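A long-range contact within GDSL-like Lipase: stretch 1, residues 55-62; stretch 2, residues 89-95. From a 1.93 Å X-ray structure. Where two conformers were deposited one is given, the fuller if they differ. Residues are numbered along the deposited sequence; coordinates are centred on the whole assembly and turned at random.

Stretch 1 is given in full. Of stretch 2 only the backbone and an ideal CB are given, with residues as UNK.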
ATOM      1  N   SER A  55      -3.630   9.320  -2.670  1.00 12.68           N
ATOM      2  CA  SER A  55      -2.690  10.159  -1.936  1.00 13.24           C
ATOM      3  C   SER A  55      -3.192  10.553  -0.543  1.00 18.77           C
ATOM      4  O   SER A  55      -4.361  10.885  -0.390  1.00 17.02           O
ATOM      5  CB  SER A  55      -2.382  11.424  -2.724  1.00 17.05           C
ATOM      6  OG  SER A  55      -1.672  11.088  -3.903  1.00 29.46           O
ATOM      7  N   GLY A  56      -2.281  10.496   0.435  1.00 17.60           N
ATOM      8  CA  GLY A  56      -2.511  10.897   1.820  1.00 18.19           C
ATOM      9  C   GLY A  56      -3.325   9.982   2.714  1.00 20.81           C
ATOM     10  O   GLY A  56      -3.466  10.272   3.906  1.00 20.23           O
ATOM     11  N   GLN A  57      -3.855   8.879   2.170  1.00 16.74           N
ATOM     12  CA  GLN A  57      -4.709   7.982   2.945  1.00 15.74           C
ATOM     13  C   GLN A  57      -3.941   7.143   3.963  1.00 18.07           C
ATOM     14  O   GLN A  57      -2.798   6.747   3.727  1.00 18.00           O
ATOM     15  CB  GLN A  57      -5.510   7.057   2.027  1.00 16.31           C
ATOM     16  CG  GLN A  57      -6.635   7.790   1.306  1.00 13.41           C
ATOM     17  CD  GLN A  57      -7.863   6.940   1.092  1.00 17.85           C
ATOM     18  OE1 GLN A  57      -7.798   5.711   1.012  1.00 13.83           O
ATOM     19  NE2 GLN A  57      -9.028   7.585   1.024  1.00 15.43           N
ATOM     20  N   THR A  58      -4.599   6.877   5.090  1.00 13.71           N
ATOM     21  CA  THR A  58      -4.078   6.020   6.148  1.00 13.40           C
ATOM     22  C   THR A  58      -4.812   4.677   6.041  1.00 15.16           C
ATOM     23  O   THR A  58      -5.744   4.544   5.235  1.00 11.13           O
ATOM     24  CB  THR A  58      -4.220   6.659   7.542  1.00 18.92           C
ATOM     25  OG1 THR A  58      -5.566   6.530   8.019  1.00 18.28           O
ATOM     26  CG2 THR A  58      -3.723   8.098   7.609  1.00 14.07           C
ATOM     27  N   THR A  59      -4.429   3.702   6.880  1.00 12.95           N
ATOM     28  CA  THR A  59      -5.076   2.373   6.889  1.00 12.54           C
ATOM     29  C   THR A  59      -6.566   2.485   7.276  1.00 15.13           C
ATOM     30  O   THR A  59      -7.340   1.610   6.894  1.00 14.21           O
ATOM     31  CB  THR A  59      -4.335   1.420   7.819  1.00 18.38           C
ATOM     32  OG1 THR A  59      -4.350   1.947   9.139  1.00 12.11           O
ATOM     33  CG2 THR A  59      -2.896   1.122   7.354  1.00 16.36           C
ATOM     34  N   SER A  60      -6.964   3.562   8.022  1.00 12.44           N
ATOM     35  CA  SER A  60      -8.356   3.762   8.439  1.00 12.95           C
ATOM     36  C   SER A  60      -9.271   4.027   7.226  1.00 15.18           C
ATOM     37  O   SER A  60     -10.277   3.334   7.086  1.00 14.99           O
ATOM     38  CB  SER A  60      -8.467   4.883   9.465  1.00 16.50           C
ATOM     39  OG  SER A  60      -7.936   4.455  10.708  1.00 19.75           O
ATOM     40  N   GLU A  61      -8.911   4.981   6.332  1.00 13.09           N
ATOM     41  CA  GLU A  61      -9.720   5.266   5.130  1.00 12.40           C
ATOM     42  C   GLU A  61      -9.740   4.055   4.227  1.00 14.90           C
ATOM     43  O   GLU A  61     -10.766   3.725   3.637  1.00 13.71           O
ATOM     44  CB  GLU A  61      -9.205   6.482   4.343  1.00 13.35           C
ATOM     45  CG  GLU A  61      -9.328   7.800   5.096  1.00 15.11           C
ATOM     46  CD  GLU A  61      -8.047   8.260   5.768  1.00 27.08           C
ATOM     47  OE1 GLU A  61      -7.168   7.412   6.052  1.00 19.69           O
ATOM     48  OE2 GLU A  61      -7.906   9.485   5.973  1.00 23.07           O
HETATM   49  N   MSE A  62      -8.604   3.374   4.149  1.00  9.38           N
HETATM   50  CA  MSE A  62      -8.459   2.201   3.315  1.00  7.87           C
HETATM   51  C   MSE A  62      -9.362   1.058   3.766  1.00 12.86           C
HETATM   52  O   MSE A  62     -10.004   0.430   2.911  1.00 13.02           O
HETATM   53  CB  MSE A  62      -6.994   1.778   3.289  1.00  8.80           C
HETATM   54  CG  MSE A  62      -6.166   2.655   2.402  1.00 14.43           C
HETATM   55 SE   MSE A  62      -4.405   1.896   2.318  0.75 19.58          SE
HETATM   56  CE  MSE A  62      -3.427   3.596   2.613  1.00 17.42           C
ATOM     57  N   UNK A  89       0.650  10.489  11.026  1.00 19.20           N
ATOM     58  CA  UNK A  89      -0.579  10.947  11.697  1.00 19.27           C
ATOM     59  C   UNK A  89      -1.467  11.793  10.766  1.00 22.61           C
ATOM     60  O   UNK A  89      -2.049  12.790  11.213  1.00 22.97           O
ATOM     61  CB  UNK A  89      -0.220  11.759  12.943  1.00 19.27           C
ATOM     62  N   UNK A  90      -1.596  11.390   9.485  1.00 18.05           N
ATOM     63  CA  UNK A  90      -2.433  12.122   8.519  1.00 17.95           C
ATOM     64  C   UNK A  90      -3.904  12.169   8.950  1.00 21.50           C
ATOM     65  O   UNK A  90      -4.585  13.154   8.670  1.00 21.37           O
ATOM     66  CB  UNK A  90      -2.324  11.476   7.136  1.00 17.95           C
ATOM     67  N   UNK A  91      -4.390  11.104   9.613  1.00 17.28           N
ATOM     68  CA  UNK A  91      -5.767  11.045  10.098  1.00 17.17           C
ATOM     69  C   UNK A  91      -5.781  11.185  11.633  1.00 21.73           C
ATOM     70  O   UNK A  91      -6.679  10.676  12.315  1.00 20.04           O
ATOM     71  CB  UNK A  91      -6.434   9.738   9.666  1.00 17.17           C
ATOM     72  N   UNK A  92      -4.790  11.910  12.154  1.00 20.12           N
ATOM     73  CA  UNK A  92      -4.639  12.135  13.585  1.00 19.79           C
ATOM     74  C   UNK A  92      -3.770  11.080  14.235  1.00 21.68           C
ATOM     75  O   UNK A  92      -3.281  10.180  13.554  1.00 19.27           O
ATOM     76  CB  UNK A  92      -6.010  12.166  14.264  1.00 19.79           C
ATOM     77  N   UNK A  93      -3.578  11.196  15.562  1.00 18.59           N
ATOM     78  CA  UNK A  93      -2.762  10.277  16.353  0.50 18.59           C
ATOM     79  C   UNK A  93      -3.382   8.865  16.313  1.00 22.10           C
ATOM     80  O   UNK A  93      -4.606   8.707  16.446  1.00 21.62           O
ATOM     81  CB  UNK A  93      -2.638  10.774  17.795  0.50 18.59           C
ATOM     82  N   UNK A  94      -2.541   7.860  16.111  1.00 17.25           N
ATOM     83  CA  UNK A  94      -2.951   6.457  16.084  1.00 16.70           C
ATOM     84  C   UNK A  94      -1.773   5.596  16.573  1.00 20.77           C
ATOM     85  O   UNK A  94      -0.644   5.793  16.122  1.00 20.56           O
ATOM     86  CB  UNK A  94      -3.393   6.040  14.680  1.00 16.70           C
ATOM     87  N   UNK A  95      -2.035   4.675  17.517  1.00 17.54           N
ATOM     88  CA  UNK A  95      -1.016   3.756  18.029  1.00 18.38           C
ATOM     89  C   UNK A  95      -0.636   2.775  16.926  1.00 22.27           C
ATOM     90  O   UNK A  95      -1.498   2.361  16.139  1.00 20.49           O
ATOM     91  CB  UNK A  95      -1.515   3.012  19.269  1.00 18.38           C
TER

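Stretch 1 approaches as a loop that turns into a helix at Thr 59, and it presents stretch 2 with a carbonyl, a threonine methyl and the first turn of that helix.

Position 89 has its CA-to-CB bond pointing away from stretch 1, with nothing of it within 5.5 Å of the ideal CB. Its backbone says more: phi/psi of 60/41 is left-handed, a region that glycine and asparagine enter most easily but that other residues can tolerate. The deposited residue is His 89, the first to leave helical angles after a helix and part of a Schellman motif. It also opens a type I turn, closed by the backbone bond from N of position 92 to His 89 O at 3.0 Å.

Position 90 is the most instructive. Its CB points toward stretch 1, and the ideal CB lies 3.6 Å from Gly 56 O and 3.7 Å from Thr 58 CG2. A carbonyl oxygen so near asks for a donor, while the methyl asks only for aliphatic packing close to the backbone. Serine, threonine, asparagine or a longer donor could all be considered; a carboxylate would bring a second acceptor to the carbonyl. The deposited residue is Asn 90. With chi1 in m, its ND2 donates to Gly 56 O at 3.0 Å and 169°, a nearly straight bond and the only direct hydrogen bond between the stretches. Its CB meanwhile rests 3.7 Å from Thr 58 CG2.

Position 91 also points toward stretch 1, its ideal CB 3.7 Å from Thr 58 OG1 and 4.0 Å from Glu 61 OE2. Those groups are already tied together: Thr 58 OG1 donates to Glu 61 OE1 at 2.7 Å and accepts the capping bond from Ser 60 N at 3.3 Å. Beside a carboxylate, a neutral polar or basic side chain would suit, and a small one could also fit; an acidic one looks less favourable. Asn 91 is found, with chi1 in t. Its ND2 packs 4.1 Å from Ser 60 CB and donates to a water at 2.9 Å, which lies 2.7 Å from Ser 60 OG. The water thus completes a polar bridge that the two side chains do not make directly.

Position 92, at phi/psi 91/-180, has nothing of stretch 1 near its ideal CB, but that CB would be jammed against the carbonyl O of position 91. The backbone alone calls for glycine, and Gly 92 is deposited.

Position 93 is out of reach of stretch 1, which sets no preference; Val 93 is found there.

Position 94 points back toward stretch 1, yet its ideal CB has nothing of it within 5.5 Å. Only a side chain with some length could cross the gap, and its extended backbone, -150/131, accommodates beta-branched residues well. Isoleucine, leucine or methionine would suit. Ile 94 is found, with both chi angles in t, and it carries CD1 to 4.2 Å from Ser 60 OG.

Position 95 is out of reach, so stretch 1 sets no preference; at the N-cap before a helix, serine, threonine, aspartate or asparagine is common. Ala 95 is found, which has no side-chain group to cap with.

Stretch 2, residues 89-95: HNNGVIA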
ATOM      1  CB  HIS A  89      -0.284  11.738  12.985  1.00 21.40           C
ATOM      2  CG  HIS A  89       0.377  10.981  14.092  1.00 25.27           C
ATOM      3  ND1 HIS A  89       0.523   9.597  14.080  1.00 26.69           N
ATOM      4  CD2 HIS A  89       0.919  11.466  15.222  1.00 27.47           C
ATOM      5  CE1 HIS A  89       1.163   9.301  15.197  1.00 26.56           C
ATOM      6  NE2 HIS A  89       1.434  10.394  15.899  1.00 27.71           N
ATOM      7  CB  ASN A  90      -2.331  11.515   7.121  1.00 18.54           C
ATOM      8  CG  ASN A  90      -1.117  11.956   6.349  1.00 33.73           C
ATOM      9  OD1 ASN A  90      -0.131  12.431   6.906  1.00 23.29           O
ATOM     10  ND2 ASN A  90      -1.158  11.779   5.046  1.00 24.14           N
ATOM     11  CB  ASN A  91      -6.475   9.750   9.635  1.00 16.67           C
ATOM     12  CG  ASN A  91      -7.969   9.793   9.869  1.00 24.92           C
ATOM     13  OD1 ASN A  91      -8.644  10.750   9.508  1.00 17.04           O
ATOM     14  ND2 ASN A  91      -8.498   8.811  10.576  1.00 16.52           N
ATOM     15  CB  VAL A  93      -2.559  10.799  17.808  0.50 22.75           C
ATOM     16  CG1 VAL A  93      -3.874  10.911  18.580  0.50 22.35           C
ATOM     17  CG2 VAL A  93      -1.526   9.966  18.567  0.50 22.90           C
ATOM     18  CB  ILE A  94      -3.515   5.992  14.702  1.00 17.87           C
ATOM     19  CG1 ILE A  94      -4.066   4.535  14.777  1.00 17.12           C
ATOM     20  CG2 ILE A  94      -2.531   6.223  13.524  1.00 15.88           C
ATOM     21  CD1 ILE A  94      -4.924   4.049  13.574  1.00 17.36           C
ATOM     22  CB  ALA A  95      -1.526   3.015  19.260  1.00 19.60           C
TER
HETATM   23  O   HOH W   1      -7.154   6.660  12.043  1.00 20.19           O
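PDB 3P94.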